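Local structure of folylpolyglutamate synthase protein FOLC (Mycobacterium tuberculosis, 2VOS) at residues S198-D203 with G383-D388; A352-A357 with G470-A475. The protein probably adds L-glutamate to dihydropteroate and to tetrahydrofolate and its polyglutamates at the expense of ATP, with magnesium as cofactor. All coordinates share one frame; numbering follows the deposited sequence.

Contact 1: residues S198-D203 with G383-D388; sequences SIDHVD and GDKDVD. With CO (cobalt (II) ion), chain F; MG (magnesium ion), chain C.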
ATOM      1  N   SER A 198       0.917  -9.586   9.256  1.00 40.02           N
ATOM      2  CA  SER A 198      -0.048 -10.693   9.381  1.00 41.25           C
ATOM      3  C   SER A 198       0.091 -11.496   8.108  1.00 40.93           C
ATOM      4  O   SER A 198       1.099 -11.378   7.438  1.00 43.08           O
ATOM      5  CB  SER A 198      -1.479 -10.193   9.570  1.00 40.54           C
ATOM      6  OG  SER A 198      -1.838  -9.407   8.458  1.00 42.82           O
ATOM      7  N   ILE A 199      -0.900 -12.292   7.747  1.00 41.72           N
ATOM      8  CA  ILE A 199      -0.787 -13.132   6.541  1.00 41.88           C
ATOM      9  C   ILE A 199      -1.354 -12.352   5.352  1.00 40.58           C
ATOM     10  O   ILE A 199      -2.335 -11.613   5.462  1.00 40.70           O
ATOM     11  CB  ILE A 199      -1.582 -14.400   6.681  1.00 41.78           C
ATOM     12  CG1 ILE A 199      -0.972 -15.329   7.770  1.00 46.25           C
ATOM     13  CG2 ILE A 199      -1.676 -15.163   5.325  1.00 44.30           C
ATOM     14  CD1 ILE A 199       0.534 -15.620   7.594  1.00 47.51           C
ATOM     15  N   ASP A 200      -0.729 -12.515   4.206  1.00 40.31           N
ATOM     16  CA  ASP A 200      -1.298 -11.953   2.991  1.00 39.07           C
ATOM     17  C   ASP A 200      -1.095 -12.934   1.887  1.00 38.13           C
ATOM     18  O   ASP A 200      -2.034 -13.533   1.433  1.00 38.27           O
ATOM     19  CB  ASP A 200      -0.621 -10.630   2.689  1.00 39.86           C
ATOM     20  CG  ASP A 200      -0.936 -10.116   1.292  1.00 42.67           C
ATOM     21  OD1 ASP A 200      -1.828 -10.576   0.614  1.00 48.51           O
ATOM     22  OD2 ASP A 200      -0.239  -9.259   0.836  1.00 49.34           O
ATOM     23  N   HIS A 201       0.143 -13.089   1.443  1.00 38.64           N
ATOM     24  CA  HIS A 201       0.502 -14.109   0.456  1.00 37.83           C
ATOM     25  C   HIS A 201       0.487 -15.505   1.068  1.00 36.53           C
ATOM     26  O   HIS A 201       1.133 -15.747   2.061  1.00 37.20           O
ATOM     27  CB  HIS A 201       1.902 -13.812  -0.119  1.00 37.72           C
ATOM     28  CG  HIS A 201       2.292 -14.788  -1.168  1.00 38.89           C
ATOM     29  ND1 HIS A 201       1.787 -14.729  -2.453  1.00 41.22           N
ATOM     30  CD2 HIS A 201       3.049 -15.913  -1.108  1.00 44.04           C
ATOM     31  CE1 HIS A 201       2.228 -15.767  -3.141  1.00 44.10           C
ATOM     32  NE2 HIS A 201       2.984 -16.509  -2.345  1.00 41.96           N
ATOM     33  N   VAL A 202      -0.245 -16.450   0.520  1.00 36.19           N
ATOM     34  CA  VAL A 202      -0.343 -17.725   1.239  1.00 34.76           C
ATOM     35  C   VAL A 202       0.507 -18.833   0.566  1.00 35.87           C
ATOM     36  O   VAL A 202       0.175 -19.285  -0.532  1.00 36.51           O
ATOM     37  CB  VAL A 202      -1.813 -18.189   1.377  1.00 34.85           C
ATOM     38  CG1 VAL A 202      -1.886 -19.525   2.092  1.00 34.98           C
ATOM     39  CG2 VAL A 202      -2.708 -17.074   2.099  1.00 32.76           C
ATOM     40  N   ASP A 203       1.555 -19.311   1.239  1.00 35.03           N
ATOM     41  CA  ASP A 203       2.240 -20.548   0.781  1.00 35.23           C
ATOM     42  C   ASP A 203       1.837 -21.794   1.513  1.00 34.53           C
ATOM     43  O   ASP A 203       2.048 -22.911   0.995  1.00 34.88           O
ATOM     44  CB  ASP A 203       3.750 -20.402   0.937  1.00 35.94           C
ATOM     45  CG  ASP A 203       4.311 -19.408  -0.048  1.00 40.65           C
ATOM     46  OD1 ASP A 203       3.810 -19.445  -1.170  1.00 42.26           O
ATOM     47  OD2 ASP A 203       5.173 -18.595   0.291  1.00 44.71           O
ATOM     48  N   GLY A 383      -5.392 -15.365  -6.695  1.00 41.07           N
ATOM     49  CA  GLY A 383      -5.404 -16.781  -6.292  1.00 40.32           C
ATOM     50  C   GLY A 383      -4.450 -17.130  -5.154  1.00 40.94           C
ATOM     51  O   GLY A 383      -4.560 -18.215  -4.552  1.00 41.31           O
ATOM     52  N   ASP A 384      -3.499 -16.241  -4.862  1.00 39.72           N
ATOM     53  CA  ASP A 384      -2.488 -16.501  -3.832  1.00 41.30           C
ATOM     54  C   ASP A 384      -2.881 -15.924  -2.458  1.00 40.45           C
ATOM     55  O   ASP A 384      -2.088 -16.007  -1.519  1.00 39.44           O
ATOM     56  CB  ASP A 384      -1.119 -15.957  -4.248  1.00 42.13           C
ATOM     57  CG  ASP A 384      -1.116 -14.429  -4.294  1.00 49.83           C
ATOM     58  OD1 ASP A 384      -2.075 -13.892  -4.908  1.00 52.00           O
ATOM     59  OD2 ASP A 384      -0.233 -13.761  -3.648  1.00 56.16           O
ATOM     60  N   LYS A 385      -4.093 -15.370  -2.352  1.00 38.51           N
ATOM     61  CA  LYS A 385      -4.607 -14.807  -1.082  1.00 38.65           C
ATOM     62  C   LYS A 385      -5.413 -15.743  -0.198  1.00 40.16           C
ATOM     63  O   LYS A 385      -5.921 -16.816  -0.620  1.00 40.47           O
ATOM     64  CB  LYS A 385      -5.465 -13.548  -1.346  1.00 37.45           C
ATOM     65  CG  LYS A 385      -4.775 -12.565  -2.244  1.00 37.64           C
ATOM     66  CD  LYS A 385      -3.361 -12.287  -1.782  1.00 37.19           C
ATOM     67  CE  LYS A 385      -2.838 -11.091  -2.605  1.00 40.54           C
ATOM     68  NZ  LYS A 385      -1.375 -10.818  -2.457  1.00 40.46           N
ATOM     69  N   ASP A 386      -5.586 -15.334   1.052  1.00 40.98           N
ATOM     70  CA  ASP A 386      -6.453 -16.079   1.941  1.00 42.45           C
ATOM     71  C   ASP A 386      -7.897 -15.672   1.629  1.00 42.57           C
ATOM     72  O   ASP A 386      -8.522 -14.902   2.366  1.00 42.48           O
ATOM     73  CB  ASP A 386      -6.089 -15.793   3.394  1.00 42.31           C
ATOM     74  CG  ASP A 386      -6.914 -16.618   4.369  1.00 44.43           C
ATOM     75  OD1 ASP A 386      -7.837 -17.363   3.941  1.00 43.15           O
ATOM     76  OD2 ASP A 386      -6.610 -16.534   5.574  1.00 47.62           O
ATOM     77  N   VAL A 387      -8.425 -16.217   0.538  1.00 42.96           N
ATOM     78  CA  VAL A 387      -9.805 -15.945   0.094  1.00 44.00           C
ATOM     79  C   VAL A 387     -10.846 -16.203   1.174  1.00 42.23           C
ATOM     80  O   VAL A 387     -11.710 -15.358   1.427  1.00 39.95           O
ATOM     81  CB  VAL A 387     -10.160 -16.803  -1.139  1.00 44.59           C
ATOM     82  CG1 VAL A 387     -11.460 -16.310  -1.759  1.00 47.36           C
ATOM     83  CG2 VAL A 387      -9.000 -16.706  -2.139  1.00 48.37           C
ATOM     84  N   ASP A 388     -10.767 -17.364   1.814  1.00 41.69           N
ATOM     85  CA  ASP A 388     -11.761 -17.697   2.858  1.00 43.68           C
ATOM     86  C   ASP A 388     -11.715 -16.697   4.064  1.00 43.69           C
ATOM     87  O   ASP A 388     -12.764 -16.250   4.542  1.00 44.45           O
ATOM     88  CB  ASP A 388     -11.580 -19.142   3.324  1.00 43.54           C
ATOM     89  CG  ASP A 388     -12.642 -19.561   4.303  1.00 49.13           C
ATOM     90  OD1 ASP A 388     -13.835 -19.653   3.884  1.00 51.19           O
ATOM     91  OD2 ASP A 388     -12.274 -19.804   5.486  1.00 51.53           O
TER
HETATM   92 CO    CO F1494       4.538 -18.196  -2.874  1.00 50.26          CO
HETATM   93 MG    MG C1491      -0.624  -7.086   0.439  1.00 39.43          MG
HETATM   94  O   HOH W   1      -4.461 -12.823   1.795  1.00 28.88           O
HETATM   95  O   HOH W   2       6.076 -17.386  -1.686  1.00 44.39           O
HETATM   96  O   HOH W   3       0.075  -7.876  -1.161  1.00 43.24           O
HETATM   97  O   HOH W   4      -1.477  -5.565   2.025  1.00 59.95           O
HETATM   98  O   HOH W   5       3.021 -18.718  -3.603  1.00 33.78           O
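Asp200 and His201 hold CG anti to the backbone N (chi1 168° and -178°), whereas the Asp384 carboxylate takes the crowded position between N and the carbonyl carbon, bringing OD2 to the imidazole edge. His201 ND1 donates to Asp384 OD2 at 2.5 Å, near the ring plane and on the anti lone pair, with ring and carboxylate planes 46° apart. His201 NE2 binds cobalt, 2.4 Å away, a site completed by Asp203 OD1 and two waters; bonds at both nitrogens hold the ring's rotation, and the carboxylate probably makes NE2 a stronger ligand. Lys385, bent at chi2, runs alongside Asp200 and sets NZ 3.1 Å from Asp200 OD1, above the carboxylate plane, in a salt bridge. NZ also bonds weakly to Asp384 OD2, so one lysine serves both carboxylates. The other oxygen, Asp200 OD2, binds magnesium at 2.2 Å. The backbones also join: Val202 N donates to Asp384 O at 2.8 Å, almost along the C=O axis, and Val202 CG2 rests on Asp386 CB at 3.8 Å. A water links Asp200 O to Asp386 N. The contact joins the loop between strand 191-194 and helix 209-217 to the start of helix 387-394, where Asp386 caps Gly389 N.

Contact 2: residues A352-A357 with G470-A475; sequences AAHNPA and GSVVTA. With MG (magnesium ion), chain C; ADP (adenosine-5'-diphosphate), chain B.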
ATOM      1  N   ALA A 352      -8.701  -1.623  -1.635  1.00 43.51           N
ATOM      2  CA  ALA A 352      -7.721  -2.583  -2.090  1.00 43.18           C
ATOM      3  C   ALA A 352      -7.619  -3.836  -1.169  1.00 45.17           C
ATOM      4  O   ALA A 352      -6.772  -4.709  -1.448  1.00 46.38           O
ATOM      5  CB  ALA A 352      -6.335  -1.913  -2.163  1.00 43.49           C
ATOM      6  N   ALA A 353      -8.422  -3.933  -0.103  1.00 43.59           N
ATOM      7  CA  ALA A 353      -8.280  -5.055   0.834  1.00 43.03           C
ATOM      8  C   ALA A 353      -8.106  -6.381   0.096  1.00 43.74           C
ATOM      9  O   ALA A 353      -8.895  -6.731  -0.775  1.00 43.31           O
ATOM     10  CB  ALA A 353      -9.475  -5.140   1.765  1.00 42.94           C
ATOM     11  N   HIS A 354      -7.073  -7.125   0.468  1.00 42.33           N
ATOM     12  CA  HIS A 354      -6.763  -8.379  -0.210  1.00 42.84           C
ATOM     13  C   HIS A 354      -6.122  -9.380   0.788  1.00 42.11           C
ATOM     14  O   HIS A 354      -5.394 -10.333   0.384  1.00 41.15           O
ATOM     15  CB  HIS A 354      -5.832  -8.155  -1.397  1.00 41.24           C
ATOM     16  CG  HIS A 354      -4.540  -7.540  -1.016  1.00 43.48           C
ATOM     17  ND1 HIS A 354      -4.306  -6.189  -1.137  1.00 46.09           N
ATOM     18  CD2 HIS A 354      -3.422  -8.072  -0.478  1.00 41.65           C
ATOM     19  CE1 HIS A 354      -3.083  -5.923  -0.729  1.00 44.77           C
ATOM     20  NE2 HIS A 354      -2.526  -7.045  -0.325  1.00 46.45           N
ATOM     21  N   ASN A 355      -6.416  -9.178   2.077  1.00 41.66           N
ATOM     22  CA  ASN A 355      -6.027 -10.169   3.072  1.00 40.95           C
ATOM     23  C   ASN A 355      -6.995 -10.050   4.268  1.00 40.99           C
ATOM     24  O   ASN A 355      -7.786  -9.114   4.337  1.00 41.56           O
ATOM     25  CB  ASN A 355      -4.547 -10.019   3.505  1.00 40.31           C
ATOM     26  CG  ASN A 355      -4.303  -8.736   4.399  1.00 43.13           C
ATOM     27  OD1 ASN A 355      -5.094  -7.820   4.367  1.00 44.54           O
ATOM     28  ND2 ASN A 355      -3.262  -8.732   5.212  1.00 43.91           N
ATOM     29  N   PRO A 356      -6.940 -11.007   5.207  1.00 41.48           N
ATOM     30  CA  PRO A 356      -7.944 -10.997   6.286  1.00 41.70           C
ATOM     31  C   PRO A 356      -7.847  -9.744   7.143  1.00 43.27           C
ATOM     32  O   PRO A 356      -8.877  -9.145   7.408  1.00 43.42           O
ATOM     33  CB  PRO A 356      -7.604 -12.236   7.109  1.00 41.40           C
ATOM     34  CG  PRO A 356      -7.102 -13.206   6.042  1.00 41.15           C
ATOM     35  CD  PRO A 356      -6.235 -12.295   5.128  1.00 40.54           C
ATOM     36  N   ALA A 357      -6.643  -9.356   7.579  1.00 44.40           N
ATOM     37  CA  ALA A 357      -6.497  -8.109   8.340  1.00 44.08           C
ATOM     38  C   ALA A 357      -7.098  -6.872   7.617  1.00 44.79           C
ATOM     39  O   ALA A 357      -7.804  -6.089   8.260  1.00 43.32           O
ATOM     40  CB  ALA A 357      -5.055  -7.843   8.721  1.00 44.47           C
ATOM     41  N   GLY A 470     -11.168  -6.611  -2.750  1.00 42.78           N
ATOM     42  CA  GLY A 470     -10.710  -8.009  -2.897  1.00 40.74           C
ATOM     43  C   GLY A 470      -9.287  -8.058  -3.434  1.00 41.39           C
ATOM     44  O   GLY A 470      -8.560  -9.070  -3.238  1.00 41.25           O
ATOM     45  N   SER A 471      -8.872  -6.965  -4.081  1.00 40.69           N
ATOM     46  CA  SER A 471      -7.575  -6.891  -4.704  1.00 42.26           C
ATOM     47  C   SER A 471      -7.241  -5.439  -5.009  1.00 42.69           C
ATOM     48  O   SER A 471      -8.129  -4.603  -5.233  1.00 42.20           O
ATOM     49  CB  SER A 471      -7.605  -7.738  -5.987  1.00 42.89           C
ATOM     50  OG  SER A 471      -6.433  -7.595  -6.747  1.00 47.32           O
ATOM     51  N   VAL A 472      -5.955  -5.136  -5.071  1.00 43.64           N
ATOM     52  CA  VAL A 472      -5.507  -3.864  -5.643  1.00 44.30           C
ATOM     53  C   VAL A 472      -6.017  -3.663  -7.068  1.00 44.63           C
ATOM     54  O   VAL A 472      -6.466  -2.573  -7.453  1.00 44.13           O
ATOM     55  CB  VAL A 472      -3.939  -3.792  -5.659  1.00 45.15           C
ATOM     56  CG1 VAL A 472      -3.494  -2.484  -6.291  1.00 45.91           C
ATOM     57  CG2 VAL A 472      -3.438  -3.880  -4.218  1.00 45.02           C
ATOM     58  N   VAL A 473      -6.002  -4.738  -7.844  1.00 43.73           N
ATOM     59  CA  VAL A 473      -6.385  -4.667  -9.240  1.00 44.83           C
ATOM     60  C   VAL A 473      -7.901  -4.376  -9.394  1.00 43.98           C
ATOM     61  O   VAL A 473      -8.334  -3.633 -10.313  1.00 44.06           O
ATOM     62  CB  VAL A 473      -6.031  -6.004  -9.950  1.00 44.51           C
ATOM     63  CG1 VAL A 473      -6.537  -5.985 -11.403  1.00 47.40           C
ATOM     64  CG2 VAL A 473      -4.501  -6.260  -9.909  1.00 44.90           C
ATOM     65  N   THR A 474      -8.687  -4.919  -8.476  1.00 43.88           N
ATOM     66  CA  THR A 474     -10.141  -4.745  -8.487  1.00 44.20           C
ATOM     67  C   THR A 474     -10.432  -3.264  -8.188  1.00 44.09           C
ATOM     68  O   THR A 474     -11.206  -2.594  -8.887  1.00 45.77           O
ATOM     69  CB  THR A 474     -10.837  -5.605  -7.380  1.00 45.05           C
ATOM     70  OG1 THR A 474     -10.465  -7.004  -7.484  1.00 46.86           O
ATOM     71  CG2 THR A 474     -12.416  -5.509  -7.490  1.00 45.06           C
ATOM     72  N   ALA A 475      -9.847  -2.763  -7.103  1.00 43.01           N
ATOM     73  CA  ALA A 475      -9.945  -1.362  -6.753  1.00 42.11           C
ATOM     74  C   ALA A 475      -9.435  -0.445  -7.850  1.00 41.76           C
ATOM     75  O   ALA A 475     -10.114   0.533  -8.209  1.00 42.85           O
ATOM     76  CB  ALA A 475      -9.221  -1.109  -5.414  1.00 43.83           C
TER
HETATM   77 MG    MG C1491      -0.624  -7.086   0.439  1.00 39.43          MG
HETATM   78  PB  ADP B1490       0.084  -2.139   1.734  1.00 32.04           P
HETATM   79  O1B ADP B1490       0.845  -1.112   0.936  1.00 29.25           O
HETATM   80  O2B ADP B1490      -0.499  -3.232   0.882  1.00 33.59           O
HETATM   81  O3B ADP B1490       0.750  -2.642   2.978  1.00 30.87           O
HETATM   82  PA  ADP B1490      -2.133  -0.176   1.880  1.00 32.77           P
HETATM   83  O1A ADP B1490      -2.142  -0.181   0.358  1.00 31.51           O
HETATM   84  O2A ADP B1490      -2.131   1.075   2.743  1.00 26.12           O
HETATM   85  O3A ADP B1490      -1.158  -1.365   2.443  1.00 31.81           O
HETATM   86  O5' ADP B1490      -3.568  -0.852   2.233  1.00 35.29           O
HETATM   87  C5' ADP B1490      -4.117  -2.004   1.576  1.00 33.51           C
HETATM   88  C4' ADP B1490      -5.447  -2.300   2.304  1.00 39.19           C
HETATM   89  O4' ADP B1490      -5.154  -2.698   3.672  1.00 34.70           O
HETATM   90  C3' ADP B1490      -6.338  -1.078   2.516  1.00 41.59           C
HETATM   91  O3' ADP B1490      -7.360  -1.018   1.542  1.00 47.10           O
HETATM   92  C2' ADP B1490      -7.058  -1.236   3.826  1.00 42.55           C
HETATM   93  O2' ADP B1490      -8.146  -2.196   3.596  1.00 48.77           O
HETATM   94  C1' ADP B1490      -6.078  -2.078   4.600  1.00 37.44           C
HETATM   95  N9  ADP B1490      -5.183  -1.361   5.553  1.00 34.80           N
HETATM   96  C8  ADP B1490      -4.329  -0.298   5.373  1.00 32.19           C
HETATM   97  N7  ADP B1490      -3.667  -0.034   6.538  1.00 31.85           N
HETATM   98  C5  ADP B1490      -4.022  -1.010   7.425  1.00 31.30           C
HETATM   99  C6  ADP B1490      -3.684  -1.369   8.807  1.00 33.48           C
HETATM  100  N6  ADP B1490      -2.803  -0.633   9.516  1.00 30.42           N
HETATM  101  N1  ADP B1490      -4.334  -2.416   9.330  1.00 30.70           N
HETATM  102  C2  ADP B1490      -5.275  -3.169   8.705  1.00 31.87           C
HETATM  103  N3  ADP B1490      -5.628  -2.929   7.414  1.00 32.58           N
HETATM  104  C4  ADP B1490      -5.034  -1.864   6.782  1.00 34.00           C
HETATM  105  O   HOH W   3       0.075  -7.876  -1.161  1.00 43.24           O
HETATM  106  O   HOH W   4      -1.477  -5.565   2.025  1.00 59.95           O
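His354 leaves its backbone with CG in the crowded position between N and the carbonyl carbon (chi1 59°), and its CB sits 3.4 Å from Gly470 O, with Ser471 CA also alongside. Further out, ND1 turns back on its own segment and donates to Ala352 O at 2.9 Å, in the carbonyl plane and close to that of the ring. Together with the metal bond at NE2 this fixes the rotation of the ring. CE1 and ND1 pass beside Val472 CG2, the methyl lying 3.9 Å from ND1. At the tip NE2 binds magnesium at 2.1 Å; Asp200 OD2 and two waters are further ligands, and one of those waters donates to ADP O2B. Ala352 CB packs on Val472 CG2 at 4.1 Å, while a weak bond from Gly470 N to Ala353 O is the one hydrogen bond between the segments. Ser471 OG accepts from Val473 N at 3.1 Å, an N-cap of helix 472-481. At the C-terminal ends of the neighbouring parallel strands 347-350 and 464-469 of this Mur ligase-type enzyme, 352-357 supplies the metal ligand and lines the ADP pocket, and 470-475 packs against it; Gly74, Lys75, Thr76 and Ser77 also hold the ADP.

How the contacts relate
The centres of contact 1 and contact 2 are about 11 Å apart. The two meet at one magnesium ion, to which contact 1 gives Asp200 and contact 2 gives His354. Contact 1 is a surface junction between the middle and glutamate ligase domains, and its chemistry is that of charge: carboxylates, a lysine, a metal-bound histidine and bridging water. Contact 2 is buried, joins two loop-to-helix segments beside adjacent strands, and relies on small apolar side chains and backbone packing, with the imidazole as its polar centre. Asn355 ND2 probably donates to Ile199 O at 3.0 Å, and Lys385 CG packs on His354 O at 3.5 Å. Both segments of contact 1 thus border 352-357, with the Asp200 side chain about 6 Å from ADP.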